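Local coordinates for putative extracellular solute-binding protein (Bordetella bronchiseptica, PDB 4P56) that probably captures small carboxylate solutes in the periplasm for a TRAP transporter, and binds mandelate in its pocket, at residues I150-S155 with S221-A226; K136-L141 with A239-R244. All blocks are in the same frame, centred on the assembly; numbering follows the deposited sequence.

From the N terminus, the chain first passes residues 136-141, at the start of strand 139-145. Strand 149-153 follows in the chain and belongs to another sheet; residues 150-155 cover most of it and the loop after it. Residues 221-226 come back to this strand, so contact 1 closes a loop with 65 residues between its segments. Strand 237-242 follows, and residues 239-244 return to 136-141. Contact 2 therefore closes the larger loop and encloses contact 1. Contact 1 joins two strands of the six-stranded mixed sheet, contact 2 two strands of the three-stranded antiparallel sheet. Their centres lie 36 Å apart, on opposite sides of the chain's centre.

Contact 1: residues I150-S155 with S221-A226; sequences IAFTTS and SIIRHA
Arg224 and His225 both face Thr153, which makes a classic beta bulge at the end of strand 149-153 and the start of strand 225-228. Thr153 O receives Arg224 N at 3.2 Å, and His225 N adds a weak bond to the same oxygen. Thr153 N returns a straighter bond to His225 O, 3.0 Å long at 165°. Arg224 N also makes a weak bond to Thr154 O.

Phe152 and Ala226 form the next, non-hydrogen-bonded pair. Ala226 CB comes within 3.5 Å of Phe152 CD1 and touches CE1 as well. Ile223 sends CG2 to the same CD1, at 3.8 Å, and its side chain crosses that of Phe152 at about a right angle. Within its own strand, Ile150 lays CG2 over the centre of one ring face. Val207, Phe209 and Leu214 also pack on Phe152.

Thr153 and His225 lie on the other side of the sheet. Thr153 OG1 sits between its backbone N and carbonyl carbon (chi1 53°), which brings it to 3.1 Å from His225 CB. The hydroxyl hydrogen-bonds to Lys156 O. The imidazole lies against the chain just after the strand, with His225 CD2 3.4 Å from Ser155 C; Thr154 O is at its edge. Beyond the bulge, Thr154 CG2 meets Ile222 O at 3.6 Å. The Arg224 side chain bends away, and its NH2 bonds to Glu289 O.

The two sides of the sheet thus differ in chemistry. Mainly apolar groups pack round the ring of Phe152, whereas the other side carries a buried Thr153 hydroxyl, held by Lys156 O, and a partly exposed His225. Sharing Thr153 O between two successive N-H groups lets the extra residue fit, with His225 N held only weakly.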
ATOM      1  N   ILE A 150     -10.805  -3.267  -2.769  1.00 10.14           N
ATOM      2  CA  ILE A 150     -12.195  -3.698  -2.838  1.00 12.33           C
ATOM      3  C   ILE A 150     -13.081  -2.669  -2.156  1.00 12.77           C
ATOM      4  O   ILE A 150     -12.667  -2.031  -1.189  1.00 12.12           O
ATOM      5  CB  ILE A 150     -12.348  -5.023  -2.095  1.00  9.65           C
ATOM      6  CG1 ILE A 150     -11.568  -6.106  -2.850  1.00 10.65           C
ATOM      7  CG2 ILE A 150     -13.837  -5.364  -1.967  1.00 11.51           C
ATOM      8  CD1 ILE A 150     -11.489  -7.463  -2.140  1.00 10.39           C
ATOM      9  N   ALA A 151     -14.304  -2.499  -2.650  1.00 11.38           N
ATOM     10  CA  ALA A 151     -15.236  -1.619  -1.985  1.00 10.02           C
ATOM     11  C   ALA A 151     -16.101  -2.407  -1.000  1.00 11.50           C
ATOM     12  O   ALA A 151     -17.034  -3.115  -1.405  1.00 12.58           O
ATOM     13  CB  ALA A 151     -16.124  -0.885  -3.011  1.00 14.81           C
ATOM     14  N   PHE A 152     -15.804  -2.263   0.291  1.00 10.99           N
ATOM     15  CA  PHE A 152     -16.574  -2.935   1.341  1.00 12.97           C
ATOM     16  C   PHE A 152     -17.568  -1.977   1.995  1.00 15.73           C
ATOM     17  O   PHE A 152     -17.227  -0.823   2.328  1.00 15.49           O
ATOM     18  CB  PHE A 152     -15.655  -3.431   2.454  1.00 12.27           C
ATOM     19  CG  PHE A 152     -14.721  -4.523   2.056  1.00 10.63           C
ATOM     20  CD1 PHE A 152     -15.183  -5.811   1.844  1.00 10.96           C
ATOM     21  CD2 PHE A 152     -13.354  -4.274   1.952  1.00  9.62           C
ATOM     22  CE1 PHE A 152     -14.318  -6.836   1.513  1.00 15.75           C
ATOM     23  CE2 PHE A 152     -12.471  -5.316   1.622  1.00 13.19           C
ATOM     24  CZ  PHE A 152     -12.946  -6.589   1.413  1.00 11.24           C
ATOM     25  N   THR A 153     -18.790  -2.457   2.221  1.00 12.32           N
ATOM     26  CA  THR A 153     -19.773  -1.654   2.942  1.00 12.66           C
ATOM     27  C   THR A 153     -20.539  -2.476   3.967  1.00 16.79           C
ATOM     28  O   THR A 153     -20.686  -3.694   3.848  1.00 15.17           O
ATOM     29  CB  THR A 153     -20.793  -1.058   2.018  1.00 18.72           C
ATOM     30  OG1 THR A 153     -21.350  -2.109   1.232  1.00 15.12           O
ATOM     31  CG2 THR A 153     -20.158  -0.021   1.123  1.00 13.57           C
ATOM     32  N   THR A 154     -21.054  -1.775   4.961  1.00 13.46           N
ATOM     33  CA  THR A 154     -21.699  -2.412   6.095  1.00 14.29           C
ATOM     34  C   THR A 154     -23.079  -2.909   5.684  1.00 21.01           C
ATOM     35  O   THR A 154     -23.400  -4.060   5.923  1.00 22.31           O
ATOM     36  CB  THR A 154     -21.783  -1.440   7.263  1.00 15.15           C
ATOM     37  OG1 THR A 154     -20.448  -1.089   7.664  1.00 18.35           O
ATOM     38  CG2 THR A 154     -22.572  -2.044   8.434  1.00 24.08           C
ATOM     39  N   SER A 155     -23.876  -2.071   5.025  1.00 20.39           N
ATOM     40  CA  SER A 155     -25.261  -2.436   4.746  1.00 22.10           C
ATOM     41  C   SER A 155     -25.755  -2.042   3.352  1.00 22.84           C
ATOM     42  O   SER A 155     -26.879  -2.364   2.969  1.00 25.49           O
ATOM     43  CB  SER A 155     -26.160  -1.785   5.792  1.00 24.92           C
ATOM     44  OG  SER A 155     -26.108  -0.371   5.658  1.00 26.89           O
ATOM     45  N   SER A 221     -17.497  -9.256  10.821  1.00 20.95           N
ATOM     46  CA  SER A 221     -18.773  -9.388  11.517  1.00 27.11           C
ATOM     47  C   SER A 221     -19.598  -8.111  11.415  1.00 20.12           C
ATOM     48  O   SER A 221     -20.707  -8.047  11.931  1.00 25.88           O
ATOM     49  CB  SER A 221     -18.565  -9.776  12.975  1.00 38.36           C
ATOM     50  OG  SER A 221     -18.165 -11.134  13.071  1.00 48.85           O
ATOM     51  N   ILE A 222     -19.050  -7.111  10.731  1.00 17.66           N
ATOM     52  CA  ILE A 222     -19.726  -5.839  10.480  1.00 17.06           C
ATOM     53  C   ILE A 222     -20.044  -5.664   8.987  1.00 22.15           C
ATOM     54  O   ILE A 222     -21.159  -5.308   8.597  1.00 20.36           O
ATOM     55  CB  ILE A 222     -18.820  -4.666  10.869  1.00 22.95           C
ATOM     56  CG1 ILE A 222     -18.549  -4.658  12.382  1.00 28.85           C
ATOM     57  CG2 ILE A 222     -19.443  -3.364  10.428  1.00 19.81           C
ATOM     58  CD1 ILE A 222     -17.400  -3.723  12.770  1.00 30.06           C
ATOM     59  N   ILE A 223     -19.026  -5.859   8.167  1.00 15.72           N
ATOM     60  CA  ILE A 223     -19.151  -5.723   6.721  1.00 19.00           C
ATOM     61  C   ILE A 223     -20.039  -6.849   6.168  1.00 18.50           C
ATOM     62  O   ILE A 223     -19.780  -8.020   6.422  1.00 20.44           O
ATOM     63  CB  ILE A 223     -17.768  -5.785   6.046  1.00 13.21           C
ATOM     64  CG1 ILE A 223     -16.896  -4.591   6.455  1.00 14.51           C
ATOM     65  CG2 ILE A 223     -17.882  -5.860   4.525  1.00 14.81           C
ATOM     66  CD1 ILE A 223     -17.429  -3.220   6.046  1.00 16.41           C
ATOM     67  N   ARG A 224     -21.082  -6.488   5.425  1.00 15.60           N
ATOM     68  CA  ARG A 224     -21.947  -7.476   4.777  1.00 16.76           C
ATOM     69  C   ARG A 224     -21.947  -7.415   3.243  1.00 16.31           C
ATOM     70  O   ARG A 224     -22.670  -8.171   2.597  1.00 17.37           O
ATOM     71  CB  ARG A 224     -23.405  -7.328   5.249  1.00 18.06           C
ATOM     72  CG  ARG A 224     -23.584  -7.315   6.753  1.00 31.89           C
ATOM     73  CD  ARG A 224     -23.116  -8.608   7.403  1.00 36.19           C
ATOM     74  NE  ARG A 224     -23.715  -9.787   6.786  1.00 43.92           N
ATOM     75  CZ  ARG A 224     -24.814 -10.418   7.208  1.00 46.41           C
ATOM     76  NH1 ARG A 224     -25.488 -10.012   8.286  1.00 39.21           N
ATOM     77  NH2 ARG A 224     -25.239 -11.486   6.543  1.00 49.03           N
ATOM     78  N   HIS A 225     -21.161  -6.509   2.668  1.00 17.05           N
ATOM     79  CA  HIS A 225     -21.204  -6.277   1.226  1.00 16.26           C
ATOM     80  C   HIS A 225     -19.814  -5.981   0.711  1.00 18.30           C
ATOM     81  O   HIS A 225     -19.030  -5.298   1.371  1.00 14.62           O
ATOM     82  CB  HIS A 225     -22.124  -5.101   0.912  1.00 15.81           C
ATOM     83  CG  HIS A 225     -23.536  -5.295   1.384  1.00 16.68           C
ATOM     84  ND1 HIS A 225     -24.510  -5.898   0.616  1.00 17.25           N
ATOM     85  CD2 HIS A 225     -24.139  -4.950   2.547  1.00 21.55           C
ATOM     86  CE1 HIS A 225     -25.646  -5.928   1.290  1.00 18.40           C
ATOM     87  NE2 HIS A 225     -25.445  -5.373   2.471  1.00 18.86           N
ATOM     88  N   ALA A 226     -19.491  -6.530  -0.448  1.00 13.50           N
ATOM     89  CA  ALA A 226     -18.203  -6.261  -1.081  1.00 16.86           C
ATOM     90  C   ALA A 226     -18.369  -6.269  -2.591  1.00 14.35           C
ATOM     91  O   ALA A 226     -19.010  -7.180  -3.140  1.00 16.37           O
ATOM     92  CB  ALA A 226     -17.167  -7.328  -0.678  1.00 12.52           C
TER

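Contact 2: residues K136-L141 with A239-R244; sequences KGVRLL and AVIINR
Ile242 holds CG1 anti to its backbone N (chi1 -175°), which leaves CG2 turned to the neighbouring strand, between Arg139 and Leu141. Arg139 also has its CG anti to the backbone N, at 170°, and runs beside Ile242 in the same direction. Their closest side-chain approach is Arg139 CB to Ile242 CG2, 3.6 Å. Leu141 crosses the isoleucine obliquely and sets CG against that same methyl, at 3.8 Å. The far end of Arg139 bends off and makes a cation-pi contact with Phe247.

Leu140 and Ile241 share the other face, and Val138 CG2 touches Ile241 CG2 at 3.8 Å. Helix 76-81 packs on both Val138 and Ile241. Leu140 CD1 reaches past Ile241 to Ala239 CB, 3.7 Å away.

The backbones are joined by three good bonds. Arg139 and Ile242 exchange two, each 2.9 Å between N and O. Leu141 N adds one to Val240 O, 2.8 Å long.

Arg244 extends from CG to NE alongside Gly137 and Val138. One face of its guanidinium lies against the backbone, with Val138 N over its centre at 3.9 Å. A water accepts from Arg244 NH2 at the group's edge and weakly from Gly137 N. A second water donates to Gly137 O and accepts from Arg244 N, bridging the two segments.

Asn243 occupies the N-cap position of helix 244-248, with OD1 bonded to Ala246 N. The whole is an antiparallel strand pair running into a capped helix. Strand 237-242 is the central strand of its three-stranded sheet, between 139-145 and 87-91, in this family 7 solute-binding protein.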
ATOM      1  N   LYS A 136      12.813  12.608   1.002  1.00  9.42           N
ATOM      2  CA  LYS A 136      13.923  13.409   1.494  1.00 12.22           C
ATOM      3  C   LYS A 136      14.165  13.129   2.971  1.00 10.33           C
ATOM      4  O   LYS A 136      13.216  13.075   3.753  1.00 14.50           O
ATOM      5  CB  LYS A 136      13.608  14.896   1.322  1.00 11.81           C
ATOM      6  CG  LYS A 136      14.717  15.819   1.781  1.00 16.93           C
ATOM      7  CD  LYS A 136      14.324  17.294   1.624  1.00 25.18           C
ATOM      8  CE  LYS A 136      15.541  18.199   1.802  1.00 26.63           C
ATOM      9  NZ  LYS A 136      15.138  19.617   1.719  1.00 24.94           N
ATOM     10  N   GLY A 137      15.431  12.976   3.342  1.00 15.83           N
ATOM     11  CA  GLY A 137      15.823  12.956   4.741  1.00 18.05           C
ATOM     12  C   GLY A 137      15.955  11.568   5.356  1.00 17.62           C
ATOM     13  O   GLY A 137      16.419  11.443   6.485  1.00 12.27           O
ATOM     14  N   VAL A 138      15.553  10.534   4.623  1.00 10.08           N
ATOM     15  CA  VAL A 138      15.754   9.143   5.050  1.00  9.94           C
ATOM     16  C   VAL A 138      16.308   8.350   3.856  1.00  9.78           C
ATOM     17  O   VAL A 138      16.306   8.839   2.707  1.00 10.13           O
ATOM     18  CB  VAL A 138      14.450   8.461   5.524  1.00  9.37           C
ATOM     19  CG1 VAL A 138      13.810   9.245   6.705  1.00 11.08           C
ATOM     20  CG2 VAL A 138      13.458   8.329   4.372  1.00 10.34           C
ATOM     21  N   ARG A 139      16.815   7.148   4.099  1.00 10.27           N
ATOM     22  CA  ARG A 139      17.204   6.299   2.977  1.00 10.18           C
ATOM     23  C   ARG A 139      16.044   5.433   2.599  1.00  9.52           C
ATOM     24  O   ARG A 139      15.456   4.767   3.445  1.00  9.71           O
ATOM     25  CB  ARG A 139      18.420   5.434   3.279  1.00 12.01           C
ATOM     26  CG  ARG A 139      18.663   4.397   2.188  1.00 14.16           C
ATOM     27  CD  ARG A 139      19.867   3.509   2.467  1.00 15.28           C
ATOM     28  NE  ARG A 139      21.096   4.202   2.096  1.00 23.19           N
ATOM     29  CZ  ARG A 139      21.680   4.139   0.904  1.00 26.45           C
ATOM     30  NH1 ARG A 139      21.191   3.374  -0.069  1.00 15.26           N
ATOM     31  NH2 ARG A 139      22.788   4.835   0.695  1.00 25.81           N
ATOM     32  N   LEU A 140      15.667   5.485   1.322  1.00  8.86           N
ATOM     33  CA  LEU A 140      14.590   4.642   0.814  1.00  8.53           C
ATOM     34  C   LEU A 140      15.174   3.282   0.448  1.00  8.64           C
ATOM     35  O   LEU A 140      16.008   3.176  -0.435  1.00  9.80           O
ATOM     36  CB  LEU A 140      13.957   5.280  -0.426  1.00  8.08           C
ATOM     37  CG  LEU A 140      12.849   4.498  -1.134  1.00  9.71           C
ATOM     38  CD1 LEU A 140      11.654   4.239  -0.228  1.00  7.21           C
ATOM     39  CD2 LEU A 140      12.414   5.210  -2.421  1.00 15.00           C
ATOM     40  N   LEU A 141      14.723   2.239   1.121  1.00  8.78           N
ATOM     41  CA  LEU A 141      15.220   0.893   0.831  1.00  9.39           C
ATOM     42  C   LEU A 141      14.368   0.227  -0.274  1.00 11.85           C
ATOM     43  O   LEU A 141      14.894  -0.454  -1.149  1.00 10.58           O
ATOM     44  CB  LEU A 141      15.229   0.033   2.090  1.00  9.45           C
ATOM     45  CG  LEU A 141      16.244   0.416   3.152  1.00 10.50           C
ATOM     46  CD1 LEU A 141      16.055  -0.453   4.394  1.00 13.97           C
ATOM     47  CD2 LEU A 141      17.730   0.304   2.647  1.00 10.71           C
ATOM     48  N   ALA A 239       6.459   2.467   1.644  1.00  6.99           N
ATOM     49  CA  ALA A 239       7.916   2.531   1.524  1.00  6.88           C
ATOM     50  C   ALA A 239       8.568   1.929   2.762  1.00  9.80           C
ATOM     51  O   ALA A 239       8.112   2.157   3.867  1.00  6.61           O
ATOM     52  CB  ALA A 239       8.370   3.973   1.347  1.00  7.52           C
ATOM     53  N   VAL A 240       9.653   1.172   2.578  1.00  6.51           N
ATOM     54  CA  VAL A 240      10.475   0.793   3.718  1.00  7.64           C
ATOM     55  C   VAL A 240      11.713   1.736   3.746  1.00  8.86           C
ATOM     56  O   VAL A 240      12.431   1.881   2.745  1.00 10.50           O
ATOM     57  CB  VAL A 240      10.889  -0.674   3.620  1.00  6.21           C
ATOM     58  CG1 VAL A 240      11.859  -1.017   4.747  1.00 14.11           C
ATOM     59  CG2 VAL A 240       9.661  -1.557   3.686  1.00  7.18           C
ATOM     60  N   ILE A 241      11.941   2.373   4.891  1.00  6.84           N
ATOM     61  CA  ILE A 241      12.931   3.421   5.034  1.00  8.65           C
ATOM     62  C   ILE A 241      13.866   3.155   6.227  1.00  8.42           C
ATOM     63  O   ILE A 241      13.505   2.444   7.174  1.00  7.87           O
ATOM     64  CB  ILE A 241      12.252   4.819   5.178  1.00  8.09           C
ATOM     65  CG1 ILE A 241      11.280   4.841   6.335  1.00  8.23           C
ATOM     66  CG2 ILE A 241      11.429   5.177   3.899  1.00  8.57           C
ATOM     67  CD1 ILE A 241      10.772   6.211   6.704  1.00  9.15           C
ATOM     68  N   ILE A 242      15.078   3.715   6.151  1.00  8.59           N
ATOM     69  CA  ILE A 242      16.038   3.607   7.235  1.00  8.81           C
ATOM     70  C   ILE A 242      16.711   4.936   7.489  1.00 11.13           C
ATOM     71  O   ILE A 242      16.952   5.743   6.583  1.00 10.25           O
ATOM     72  CB  ILE A 242      17.079   2.468   6.966  1.00  8.64           C
ATOM     73  CG1 ILE A 242      17.985   2.290   8.174  1.00  9.27           C
ATOM     74  CG2 ILE A 242      17.883   2.757   5.696  1.00  8.82           C
ATOM     75  CD1 ILE A 242      18.797   0.971   8.138  1.00 13.20           C
ATOM     76  N   ASN A 243      16.960   5.189   8.759  1.00 10.59           N
ATOM     77  CA  ASN A 243      17.622   6.400   9.158  1.00 11.86           C
ATOM     78  C   ASN A 243      19.025   6.410   8.533  1.00 12.26           C
ATOM     79  O   ASN A 243      19.719   5.376   8.519  1.00 11.89           O
ATOM     80  CB  ASN A 243      17.735   6.412  10.677  1.00 12.74           C
ATOM     81  CG  ASN A 243      18.585   7.569  11.177  1.00 14.32           C
ATOM     82  OD1 ASN A 243      19.789   7.421  11.308  1.00 14.88           O
ATOM     83  ND2 ASN A 243      17.966   8.719  11.412  1.00 15.21           N
ATOM     84  N   ARG A 244      19.448   7.558   8.006  1.00 13.21           N
ATOM     85  CA  ARG A 244      20.704   7.608   7.256  1.00 15.92           C
ATOM     86  C   ARG A 244      21.931   7.405   8.132  1.00 14.67           C
ATOM     87  O   ARG A 244      22.924   6.817   7.706  1.00 16.52           O
ATOM     88  CB  ARG A 244      20.829   8.942   6.495  1.00 14.97           C
ATOM     89  CG  ARG A 244      19.884   9.017   5.332  1.00 14.34           C
ATOM     90  CD  ARG A 244      19.999  10.368   4.617  1.00 17.08           C
ATOM     91  NE  ARG A 244      19.305  10.277   3.344  1.00 24.13           N
ATOM     92  CZ  ARG A 244      18.916  11.321   2.627  1.00 31.63           C
ATOM     93  NH1 ARG A 244      19.158  12.556   3.054  1.00 30.89           N
ATOM     94  NH2 ARG A 244      18.264  11.119   1.490  1.00 28.44           N
TER
HETATM   95  O   HOH W   1      17.659   9.741   8.351  1.00 11.63           O
HETATM   96  O   HOH W   2      17.216  13.546   0.442  1.00 33.37           O